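Local coordinates for protein dihydrophenazinedicarboxylate synthase (Burkholderia, PDB 4HMW) that catalyses FMN-dependent oxidations in the terminal steps of phenazine biosynthesis, passing electrons to molecular oxygen and releasing hydrogen peroxide, at residues R194-R200 with T211-P215; I31-W37 with M185-A189; G96-G100 with M112-A117. All blocks are in the same frame, centred on the assembly; numbering follows the deposited sequence.

Interaction 1 (R194-R200 with T211-P215); sequences RLHRRLR and TQLQP. With FMN (flavin mononucleotide), chain C.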
loop_
_atom_site.group_PDB
_atom_site.type_symbol
_atom_site.label_atom_id
_atom_site.label_comp_id
_atom_site.label_asym_id
_atom_site.label_seq_id
_atom_site.Cartn_x
_atom_site.Cartn_y
_atom_site.Cartn_z
ATOM N N ARG B 194 10.333 -0.411 -20.597
ATOM C CA ARG B 194 10.758 0.041 -19.260
ATOM C C ARG B 194 10.695 1.557 -19.045
ATOM O O ARG B 194 10.976 2.049 -17.948
ATOM C CB ARG B 194 12.175 -0.472 -18.906
ATOM C CG ARG B 194 12.266 -2.001 -18.749
ATOM C CD ARG B 194 13.641 -2.462 -18.335
ATOM N NE ARG B 194 13.736 -3.919 -18.345
ATOM C CZ ARG B 194 13.662 -4.698 -17.269
ATOM N NH1 ARG B 194 13.498 -4.179 -16.066
ATOM N NH2 ARG B 194 13.772 -6.008 -17.408
ATOM N N LEU B 195 10.310 2.327 -20.071
ATOM C CA LEU B 195 10.144 3.767 -19.865
ATOM C C LEU B 195 8.692 3.960 -19.436
ATOM O O LEU B 195 7.806 4.356 -20.224
ATOM C CB LEU B 195 10.498 4.579 -21.122
ATOM C CG LEU B 195 11.043 5.973 -20.767
ATOM C CD1 LEU B 195 11.580 6.708 -21.966
ATOM C CD2 LEU B 195 10.018 6.815 -20.048
ATOM N N HIS B 196 8.429 3.647 -18.177
ATOM C CA HIS B 196 7.048 3.659 -17.715
ATOM C C HIS B 196 6.463 5.063 -17.795
ATOM O O HIS B 196 7.200 6.046 -17.657
ATOM C CB HIS B 196 7.022 3.161 -16.266
ATOM C CG HIS B 196 7.702 1.852 -16.086
ATOM N ND1 HIS B 196 7.390 0.761 -16.863
ATOM C CD2 HIS B 196 8.690 1.456 -15.255
ATOM C CE1 HIS B 196 8.133 -0.270 -16.493
ATOM N NE2 HIS B 196 8.942 0.129 -15.526
ATOM N N ARG B 197 5.145 5.155 -17.986
ATOM C CA ARG B 197 4.438 6.430 -18.055
ATOM C C ARG B 197 4.119 6.867 -16.651
ATOM O O ARG B 197 3.436 6.151 -15.934
ATOM C CB ARG B 197 3.109 6.280 -18.816
ATOM C CG ARG B 197 3.217 6.249 -20.301
ATOM C CD ARG B 197 3.707 4.937 -20.885
ATOM N NE ARG B 197 2.983 3.721 -20.496
ATOM C CZ ARG B 197 1.878 3.247 -21.065
ATOM N NH1 ARG B 197 1.242 3.913 -22.013
ATOM N NH2 ARG B 197 1.399 2.101 -20.637
ATOM N N ARG B 198 4.596 8.048 -16.277
ATOM C CA ARG B 198 4.420 8.581 -14.921
ATOM C C ARG B 198 3.913 9.992 -15.014
ATOM O O ARG B 198 4.584 10.852 -15.542
ATOM C CB ARG B 198 5.740 8.593 -14.158
ATOM C CG ARG B 198 6.397 7.208 -13.974
ATOM C CD ARG B 198 7.568 7.322 -13.022
ATOM N NE ARG B 198 7.124 7.704 -11.684
ATOM C CZ ARG B 198 7.933 7.997 -10.658
ATOM N NH1 ARG B 198 9.248 7.980 -10.814
ATOM N NH2 ARG B 198 7.399 8.318 -9.473
ATOM N N LEU B 199 2.697 10.218 -14.518
ATOM C CA LEU B 199 2.072 11.527 -14.550
ATOM C C LEU B 199 1.751 11.940 -13.139
ATOM O O LEU B 199 0.936 11.307 -12.445
ATOM C CB LEU B 199 0.767 11.458 -15.373
ATOM C CG LEU B 199 -0.014 12.772 -15.486
ATOM C CD1 LEU B 199 0.739 13.825 -16.303
ATOM C CD2 LEU B 199 -1.380 12.484 -16.120
ATOM N N ARG B 200 2.375 13.019 -12.711
ATOM C CA ARG B 200 2.168 13.577 -11.381
ATOM C C ARG B 200 1.299 14.827 -11.420
ATOM O O ARG B 200 1.529 15.711 -12.230
ATOM C CB ARG B 200 3.519 13.912 -10.729
ATOM C CG ARG B 200 3.377 14.738 -9.458
ATOM C CD ARG B 200 4.707 15.200 -8.887
ATOM N NE ARG B 200 5.562 14.138 -8.409
ATOM C CZ ARG B 200 6.889 14.261 -8.253
ATOM N NH1 ARG B 200 7.511 15.394 -8.598
ATOM N NH2 ARG B 200 7.610 13.238 -7.785
ATOM N N THR B 211 3.274 17.098 -14.147
ATOM C CA THR B 211 4.635 16.813 -14.573
ATOM C C THR B 211 4.741 15.360 -15.006
ATOM O O THR B 211 4.117 14.500 -14.409
ATOM C CB THR B 211 5.637 16.978 -13.374
ATOM O OG1 THR B 211 5.265 18.097 -12.548
ATOM C CG2 THR B 211 7.078 17.130 -13.848
ATOM N N GLN B 212 5.556 15.084 -16.028
ATOM C CA GLN B 212 5.910 13.708 -16.359
ATOM C C GLN B 212 7.230 13.386 -15.658
ATOM O O GLN B 212 8.110 14.222 -15.601
ATOM C CB GLN B 212 6.076 13.511 -17.871
ATOM C CG GLN B 212 4.785 13.746 -18.658
ATOM C CD GLN B 212 5.001 13.605 -20.160
ATOM O OE1 GLN B 212 6.108 13.822 -20.660
ATOM N NE2 GLN B 212 3.953 13.234 -20.883
ATOM N N LEU B 213 7.349 12.180 -15.126
ATOM C CA LEU B 213 8.529 11.793 -14.339
ATOM C C LEU B 213 9.336 10.678 -15.005
ATOM O O LEU B 213 8.789 9.821 -15.718
ATOM C CB LEU B 213 8.121 11.316 -12.926
ATOM C CG LEU B 213 7.192 12.234 -12.154
ATOM C CD1 LEU B 213 6.811 11.574 -10.842
ATOM C CD2 LEU B 213 7.791 13.613 -11.884
ATOM N N GLN B 214 10.631 10.654 -14.720
ATOM C CA GLN B 214 11.487 9.551 -15.161
ATOM C C GLN B 214 11.216 8.299 -14.321
ATOM O O GLN B 214 10.911 8.381 -13.141
ATOM C CB GLN B 214 12.956 9.953 -15.089
ATOM C CG GLN B 214 13.322 11.111 -16.027
ATOM C CD GLN B 214 14.778 11.490 -15.949
ATOM O OE1 GLN B 214 15.660 10.638 -16.070
ATOM N NE2 GLN B 214 15.048 12.780 -15.756
ATOM N N PRO B 215 11.253 7.120 -14.953
ATOM C CA PRO B 215 10.923 5.860 -14.294
ATOM C C PRO B 215 11.977 5.331 -13.327
ATOM O O PRO B 215 11.592 4.543 -12.400
ATOM C CB PRO B 215 10.822 4.884 -15.453
ATOM C CG PRO B 215 11.686 5.455 -16.531
ATOM C CD PRO B 215 11.546 6.948 -16.383
ATOM O OXT PRO B 215 13.194 5.642 -13.448
HETATM N N1 FMN C . 10.940 1.058 -7.984
HETATM C C2 FMN C . 12.153 0.905 -7.370
HETATM O O2 FMN C . 12.879 1.866 -7.191
HETATM N N3 FMN C . 12.533 -0.325 -6.907
HETATM C C4 FMN C . 11.736 -1.426 -7.109
HETATM O O4 FMN C . 12.122 -2.530 -6.677
HETATM C C4A FMN C . 10.516 -1.284 -7.758
HETATM N N5 FMN C . 9.713 -2.385 -8.002
HETATM C C5A FMN C . 8.477 -2.186 -8.624
HETATM C C6 FMN C . 7.662 -3.277 -8.837
HETATM C C7 FMN C . 6.421 -3.116 -9.421
HETATM C C7M FMN C . 5.579 -4.326 -9.630
HETATM C C8 FMN C . 6.006 -1.857 -9.837
HETATM C C8M FMN C . 4.662 -1.656 -10.455
HETATM C C9 FMN C . 6.820 -0.761 -9.624
HETATM C C9A FMN C . 8.078 -0.924 -9.056
HETATM N N10 FMN C . 8.946 0.179 -8.844
HETATM C C10 FMN C . 10.142 -0.025 -8.203
HETATM C "C1'" FMN C . 8.631 1.572 -9.256
HETATM C "C2'" FMN C . 7.990 2.359 -8.110
HETATM O "O2'" FMN C . 6.624 1.974 -7.905
HETATM C "C3'" FMN C . 8.043 3.870 -8.342
HETATM O "O3'" FMN C . 7.399 4.148 -9.568
HETATM C "C4'" FMN C . 9.489 4.401 -8.323
HETATM O "O4'" FMN C . 10.272 3.613 -7.446
HETATM C "C5'" FMN C . 9.540 5.887 -8.005
HETATM O "O5'" FMN C . 8.883 6.149 -6.783
HETATM P P FMN C . 9.057 7.547 -6.031
HETATM O O1P FMN C . 10.442 7.581 -5.413
HETATM O O2P FMN C . 8.906 8.662 -7.077
HETATM O O3P FMN C . 8.013 7.547 -4.967
HETATM O O HOH W 1 7.070 8.872 -17.623
HETATM O O HOH W 2 6.827 17.951 -9.967
#
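R198 and L213 form the tight centre of this contact, where one flat cation is gripped at its rim and covered on both faces. A bend at chi3 (65°) turns the R198 guanidinium toward the phosphate. NH1 of R198 donates to the backbone carbonyl Q214 O at 2.9 Å, with the oxygen tilted 20° from the guanidinium plane, while NH2 reaches FMN O2P in that plane at 2.9 Å, a nearly straight bond of 168°. CD1 of L213 lies over one face and FMN O3' over the other. E186 pairs with NE and S146 of the second subunit with NH1, so the group is fixed in rotation and its charge is probably well stabilised beside the phosphate. The same L213 methyl also touches R200, 3.6 Å from its NH2. Backbone bonds hold the strands underneath: L213 N to R198 O, and a reciprocal pair between R200 and T211, with R200 N to T211 O at 2.8 Å. P215 packs its ring carbons against L195 and H196, CB lying 4.0 Å from H196 CD2, and its carboxylate meets S143 and Q145 of the second subunit. Looser places rely on water instead: one bridges H196 O, R198 N and L213 O, another links R200 NH1 with T211 OG1. This is an antiparallel beta hairpin whose C-terminal tail closes an FMN site shared between subunits, as in the pyridoxamine 5'-phosphate oxidase family.

Interaction 2 (I31-W37 with M185-A189); sequences ITLLKRW and MEFWA. With FMN (flavin mononucleotide), chain C.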
loop_
_atom_site.group_PDB
_atom_site.type_symbol
_atom_site.label_atom_id
_atom_site.label_comp_id
_atom_site.label_asym_id
_atom_site.label_seq_id
_atom_site.Cartn_x
_atom_site.Cartn_y
_atom_site.Cartn_z
ATOM N N ILE B 31 -9.121 13.731 -10.264
ATOM C CA ILE B 31 -10.197 12.802 -9.946
ATOM C C ILE B 31 -10.889 12.306 -11.215
ATOM O O ILE B 31 -11.342 11.156 -11.278
ATOM C CB ILE B 31 -11.225 13.425 -9.001
ATOM C CG1 ILE B 31 -10.586 13.743 -7.647
ATOM C CG2 ILE B 31 -12.357 12.494 -8.791
ATOM C CD1 ILE B 31 -10.116 12.530 -6.865
ATOM N N THR B 32 -10.949 13.165 -12.236
ATOM C CA THR B 32 -11.531 12.772 -13.517
ATOM C C THR B 32 -10.768 11.562 -14.083
ATOM O O THR B 32 -11.372 10.616 -14.582
ATOM C CB THR B 32 -11.463 13.933 -14.535
ATOM O OG1 THR B 32 -12.209 15.051 -14.035
ATOM C CG2 THR B 32 -11.995 13.532 -15.902
ATOM N N LEU B 33 -9.438 11.596 -13.984
ATOM C CA LEU B 33 -8.596 10.535 -14.533
ATOM C C LEU B 33 -8.689 9.288 -13.650
ATOM O O LEU B 33 -8.721 8.166 -14.146
ATOM C CB LEU B 33 -7.142 11.005 -14.665
ATOM C CG LEU B 33 -6.159 10.045 -15.329
ATOM C CD1 LEU B 33 -6.648 9.659 -16.706
ATOM C CD2 LEU B 33 -4.732 10.613 -15.416
ATOM N N LEU B 34 -8.758 9.493 -12.338
ATOM C CA LEU B 34 -8.958 8.371 -11.423
ATOM C C LEU B 34 -10.213 7.590 -11.779
ATOM O O LEU B 34 -10.198 6.367 -11.847
ATOM C CB LEU B 34 -9.016 8.875 -9.976
ATOM C CG LEU B 34 -9.433 7.914 -8.866
ATOM C CD1 LEU B 34 -8.487 6.741 -8.803
ATOM C CD2 LEU B 34 -9.486 8.695 -7.513
ATOM N N LYS B 35 -11.306 8.297 -12.006
ATOM C CA LYS B 35 -12.541 7.622 -12.367
ATOM C C LYS B 35 -12.447 6.896 -13.695
ATOM O O LYS B 35 -13.028 5.809 -13.859
ATOM C CB LYS B 35 -13.717 8.584 -12.363
ATOM C CG LYS B 35 -14.073 9.116 -10.979
ATOM C CD LYS B 35 -15.335 10.010 -11.036
ATOM C CE LYS B 35 -15.650 10.530 -9.667
ATOM N NZ LYS B 35 -16.623 11.631 -9.716
ATOM N N ARG B 36 -11.745 7.496 -14.654
ATOM C CA ARG B 36 -11.615 6.856 -15.964
ATOM C C ARG B 36 -10.840 5.559 -15.817
ATOM O O ARG B 36 -11.215 4.528 -16.373
ATOM C CB ARG B 36 -10.890 7.770 -16.952
ATOM C CG ARG B 36 -11.729 8.883 -17.540
ATOM C CD ARG B 36 -10.937 9.635 -18.625
ATOM N NE ARG B 36 -11.500 10.961 -18.830
ATOM C CZ ARG B 36 -10.893 11.940 -19.481
ATOM N NH1 ARG B 36 -9.698 11.733 -20.007
ATOM N NH2 ARG B 36 -11.497 13.128 -19.603
ATOM N N TRP B 37 -9.739 5.614 -15.047
ATOM C CA TRP B 37 -8.926 4.459 -14.828
ATOM C C TRP B 37 -9.687 3.346 -14.118
ATOM O O TRP B 37 -9.529 2.167 -14.481
ATOM C CB TRP B 37 -7.596 4.796 -14.107
ATOM C CG TRP B 37 -6.524 5.267 -15.019
ATOM C CD1 TRP B 37 -6.679 5.870 -16.233
ATOM C CD2 TRP B 37 -5.100 5.146 -14.812
ATOM N NE1 TRP B 37 -5.451 6.098 -16.810
ATOM C CE2 TRP B 37 -4.463 5.678 -15.961
ATOM C CE3 TRP B 37 -4.327 4.620 -13.796
ATOM C CZ2 TRP B 37 -3.066 5.692 -16.109
ATOM C CZ3 TRP B 37 -2.942 4.660 -13.919
ATOM C CH2 TRP B 37 -2.324 5.189 -15.074
ATOM N N MET B 185 -1.454 13.506 -6.677
ATOM C CA MET B 185 -1.700 12.164 -7.203
ATOM C C MET B 185 -0.682 11.785 -8.254
ATOM O O MET B 185 -0.201 12.621 -8.961
ATOM C CB MET B 185 -3.086 12.077 -7.831
ATOM C CG MET B 185 -4.150 12.233 -6.802
ATOM S SD MET B 185 -5.819 12.032 -7.380
ATOM C CE MET B 185 -5.750 10.550 -8.265
ATOM N N GLU B 186 -0.351 10.506 -8.341
ATOM C CA GLU B 186 0.461 10.038 -9.454
ATOM C C GLU B 186 -0.211 8.880 -10.103
ATOM O O GLU B 186 -0.777 7.977 -9.417
ATOM C CB GLU B 186 1.876 9.562 -9.051
ATOM C CG GLU B 186 2.682 9.160 -10.343
ATOM C CD GLU B 186 3.983 8.349 -10.148
ATOM O OE1 GLU B 186 4.602 8.385 -9.036
ATOM O OE2 GLU B 186 4.406 7.692 -11.148
ATOM N N PHE B 187 -0.150 8.901 -11.431
ATOM C CA PHE B 187 -0.675 7.834 -12.270
ATOM C C PHE B 187 0.516 7.193 -12.946
ATOM O O PHE B 187 1.301 7.880 -13.600
ATOM C CB PHE B 187 -1.610 8.439 -13.287
ATOM C CG PHE B 187 -2.868 9.000 -12.677
ATOM C CD1 PHE B 187 -2.860 10.279 -12.144
ATOM C CD2 PHE B 187 -4.034 8.269 -12.636
ATOM C CE1 PHE B 187 -3.964 10.806 -11.556
ATOM C CE2 PHE B 187 -5.170 8.811 -12.062
ATOM C CZ PHE B 187 -5.128 10.091 -11.515
ATOM N N TRP B 188 0.658 5.886 -12.783
ATOM C CA TRP B 188 1.801 5.122 -13.325
ATOM C C TRP B 188 1.321 3.960 -14.177
ATOM O O TRP B 188 0.461 3.208 -13.752
ATOM C CB TRP B 188 2.593 4.577 -12.152
ATOM C CG TRP B 188 3.885 3.820 -12.421
ATOM C CD1 TRP B 188 5.142 4.315 -12.303
ATOM C CD2 TRP B 188 4.043 2.446 -12.795
ATOM N NE1 TRP B 188 6.080 3.355 -12.555
ATOM C CE2 TRP B 188 5.442 2.182 -12.833
ATOM C CE3 TRP B 188 3.158 1.396 -13.029
ATOM C CZ2 TRP B 188 5.960 0.939 -13.158
ATOM C CZ3 TRP B 188 3.684 0.149 -13.328
ATOM C CH2 TRP B 188 5.068 -0.067 -13.390
ATOM N N ALA B 189 1.877 3.806 -15.379
ATOM C CA ALA B 189 1.473 2.712 -16.251
ATOM C C ALA B 189 2.708 2.092 -16.872
ATOM O O ALA B 189 3.481 2.755 -17.536
ATOM C CB ALA B 189 0.530 3.185 -17.311
HETATM N N1 FMN C . 10.940 1.058 -7.984
HETATM C C2 FMN C . 12.153 0.905 -7.370
HETATM O O2 FMN C . 12.879 1.866 -7.191
HETATM N N3 FMN C . 12.533 -0.325 -6.907
HETATM C C4 FMN C . 11.736 -1.426 -7.109
HETATM O O4 FMN C . 12.122 -2.530 -6.677
HETATM C C4A FMN C . 10.516 -1.284 -7.758
HETATM N N5 FMN C . 9.713 -2.385 -8.002
HETATM C C5A FMN C . 8.477 -2.186 -8.624
HETATM C C6 FMN C . 7.662 -3.277 -8.837
HETATM C C7 FMN C . 6.421 -3.116 -9.421
HETATM C C7M FMN C . 5.579 -4.326 -9.630
HETATM C C8 FMN C . 6.006 -1.857 -9.837
HETATM C C8M FMN C . 4.662 -1.656 -10.455
HETATM C C9 FMN C . 6.820 -0.761 -9.624
HETATM C C9A FMN C . 8.078 -0.924 -9.056
HETATM N N10 FMN C . 8.946 0.179 -8.844
HETATM C C10 FMN C . 10.142 -0.025 -8.203
HETATM C "C1'" FMN C . 8.631 1.572 -9.256
HETATM C "C2'" FMN C . 7.990 2.359 -8.110
HETATM O "O2'" FMN C . 6.624 1.974 -7.905
HETATM C "C3'" FMN C . 8.043 3.870 -8.342
HETATM O "O3'" FMN C . 7.399 4.148 -9.568
HETATM C "C4'" FMN C . 9.489 4.401 -8.323
HETATM O "O4'" FMN C . 10.272 3.613 -7.446
HETATM C "C5'" FMN C . 9.540 5.887 -8.005
HETATM O "O5'" FMN C . 8.883 6.149 -6.783
HETATM P P FMN C . 9.057 7.547 -6.031
HETATM O O1P FMN C . 10.442 7.581 -5.413
HETATM O O2P FMN C . 8.906 8.662 -7.077
HETATM O O3P FMN C . 8.013 7.547 -4.967
#
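F187 turns its CG anti to its carbonyl carbon (chi1 -68°), which carries the ring from the strand to the helix, and L33 holds CG anti to its backbone N (chi1 -175°), which brings a methyl over that ring. CD2 of L33 sits 3.6 Å from the ring centroid, almost directly above it, a nearly axial CH-pi contact. L33 and F187 run alongside each other with opposite headings. W37 completes the cluster: the edge of F187 points at the face of its six-membered ring, T-shaped, with planes at 87° and centroids 5.2 Å apart. F187 CB lies over the same indole, 3.8 Å from W37 CH2, and W188 O comes to the indole edge. Toward the start of the strand, M185 CE packs 4.0 Å from L34 CB. I111 of the adjoining strand and F20 extend this apolar core around helix 30-43. W188 points the other way, with its CH2 3.4 Å from the flavin methyl C8M. The strand therefore has two chemical faces: one joins the helix through apolar, CH-pi and edge-to-face aromatic contacts, with no hydrogen bond between the segments, while the other, bearing W188 and E186, is turned to the cofactor site.

Interaction 3 (G96-G100 with M112-A117); sequences GWASG and MISGQA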
loop_
_atom_site.group_PDB
_atom_site.type_symbol
_atom_site.label_atom_id
_atom_site.label_comp_id
_atom_site.label_asym_id
_atom_site.label_seq_id
_atom_site.Cartn_x
_atom_site.Cartn_y
_atom_site.Cartn_z
ATOM N N GLY B 96 -3.504 13.817 10.522
ATOM C CA GLY B 96 -4.269 14.210 9.331
ATOM C C GLY B 96 -3.815 13.670 7.974
ATOM O O GLY B 96 -4.649 13.273 7.149
ATOM N N TRP B 97 -2.510 13.692 7.730
ATOM C CA TRP B 97 -1.978 13.276 6.434
ATOM C C TRP B 97 -2.215 11.782 6.210
ATOM O O TRP B 97 -2.134 10.958 7.143
ATOM C CB TRP B 97 -0.486 13.573 6.344
ATOM C CG TRP B 97 -0.032 14.989 6.539
ATOM C CD1 TRP B 97 0.711 15.444 7.603
ATOM C CD2 TRP B 97 -0.245 16.131 5.685
ATOM N NE1 TRP B 97 0.989 16.781 7.445
ATOM C CE2 TRP B 97 0.404 17.234 6.293
ATOM C CE3 TRP B 97 -0.905 16.335 4.472
ATOM C CZ2 TRP B 97 0.412 18.515 5.720
ATOM C CZ3 TRP B 97 -0.901 17.620 3.903
ATOM C CH2 TRP B 97 -0.263 18.690 4.546
ATOM N N ALA B 98 -2.525 11.427 4.968
ATOM C CA ALA B 98 -2.645 10.025 4.585
ATOM C C ALA B 98 -2.244 9.848 3.137
ATOM O O ALA B 98 -2.277 10.791 2.330
ATOM C CB ALA B 98 -4.031 9.522 4.789
ATOM N N SER B 99 -1.931 8.608 2.784
ATOM C CA SER B 99 -1.626 8.293 1.387
ATOM C C SER B 99 -2.255 6.966 1.071
ATOM O O SER B 99 -2.197 6.052 1.876
ATOM C CB SER B 99 -0.114 8.219 1.183
ATOM O OG SER B 99 0.186 7.941 -0.172
ATOM N N GLY B 100 -2.862 6.862 -0.100
ATOM C CA GLY B 100 -3.451 5.611 -0.523
ATOM C C GLY B 100 -2.840 5.155 -1.834
ATOM O O GLY B 100 -2.562 5.977 -2.669
ATOM N N MET B 112 -1.358 6.683 -6.902
ATOM C CA MET B 112 -1.014 7.155 -5.560
ATOM C C MET B 112 -1.841 8.385 -5.273
ATOM O O MET B 112 -1.880 9.291 -6.097
ATOM C CB MET B 112 0.437 7.564 -5.483
ATOM C CG MET B 112 0.819 8.075 -4.117
ATOM S SD MET B 112 2.373 8.965 -4.016
ATOM C CE MET B 112 1.843 10.569 -4.643
ATOM N N ILE B 113 -2.495 8.407 -4.111
ATOM C CA ILE B 113 -3.359 9.516 -3.699
ATOM C C ILE B 113 -2.849 9.978 -2.360
ATOM O O ILE B 113 -2.950 9.262 -1.376
ATOM C CB ILE B 113 -4.819 9.037 -3.578
ATOM C CG1 ILE B 113 -5.239 8.335 -4.877
ATOM C CG2 ILE B 113 -5.801 10.173 -3.260
ATOM C CD1 ILE B 113 -6.455 7.433 -4.751
ATOM N N SER B 114 -2.247 11.152 -2.304
ATOM C CA SER B 114 -1.749 11.669 -1.036
ATOM C C SER B 114 -2.520 12.909 -0.660
ATOM O O SER B 114 -2.709 13.802 -1.482
ATOM C CB SER B 114 -0.264 11.974 -1.126
ATOM O OG SER B 114 0.481 10.777 -1.125
ATOM N N GLY B 115 -2.983 12.949 0.587
ATOM C CA GLY B 115 -3.830 14.029 0.996
ATOM C C GLY B 115 -4.098 14.038 2.477
ATOM O O GLY B 115 -3.260 13.630 3.284
ATOM N N GLN B 116 -5.259 14.580 2.818
ATOM C CA GLN B 116 -5.779 14.553 4.170
ATOM C C GLN B 116 -7.135 13.870 4.195
ATOM O O GLN B 116 -7.915 13.969 3.249
ATOM C CB GLN B 116 -5.892 15.976 4.690
ATOM C CG GLN B 116 -4.544 16.616 4.975
ATOM C CD GLN B 116 -4.685 18.050 5.432
ATOM O OE1 GLN B 116 -5.129 18.318 6.561
ATOM N NE2 GLN B 116 -4.343 18.983 4.551
ATOM N N ALA B 117 -7.401 13.153 5.282
ATOM C CA ALA B 117 -8.679 12.494 5.447
ATOM C C ALA B 117 -9.615 13.405 6.207
ATOM O O ALA B 117 -9.337 13.780 7.326
ATOM C CB ALA B 117 -8.491 11.198 6.203
#
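W97 and Q116 pair across one end of an antiparallel beta hairpin, strands 97-104 and 109-119, within the FMN-binding beta barrel of the family. Backbone hydrogen bonds make up the framework. A98 and G115 exchange two: A98 N to G115 O, and G115 N to A98 O at 2.9 Å and almost straight at 175°. G100 and I113 exchange another two, the shorter being G100 N to I113 O at 2.7 Å. Beyond W97 the pairing slackens, for A117 N reaches G96 O in only a weak bond of 3.3 Å. G96, the first residue to leave helical geometry after helix 87-95, has positive phi and leads straight into the strand.

CA-H...O contacts fill the non-hydrogen-bonded positions, S99 CA approaching I113 O at 3.2 Å and W97 CA approaching G115 O.

Apolar packing gathers on the face bearing A98 and I113, which meet L180 of the neighbouring strand, A98 also touching L92 of the helix. At the G96 end W97 and Q116 run side by side, CG of Q116 lying 3.7 Å from W97 CE3; the amide is turned 53° from the indole plane, so the two groups do not stack flat. H183 also meets the indole.

Polar side chains gather on the face bearing S99 and S114, which is turned to the second subunit: S114 OG bonds to I63 O, and S99 OG to S65 OG, both of the second subunit. With chi1 of S99 at -179°, its hydroxyl leans toward its neighbour across the strands, and in the S114 conformer given S99 OG stands 3.0 Å from S114 OG.

Overall arrangement
One antiparallel sheet carries all three contacts, yet their chemistry follows the elements they join more than their depth. Interactions 2 and 3 are buried, and interaction 1, at the edge of the chain, is only partly so. Interactions 1 and 3 are both hairpins held by backbone bonds, and both face the second subunit; interaction 2 is a helix laid on the sheet by apolar and aromatic contacts. Strand 184-189 connects them, lying between strands 109-119 and 197-204: E186 O receives M112 N from interaction 3, while F187 N bonds to L199 O of interaction 1. Interactions 1 and 2 both reach the FMN.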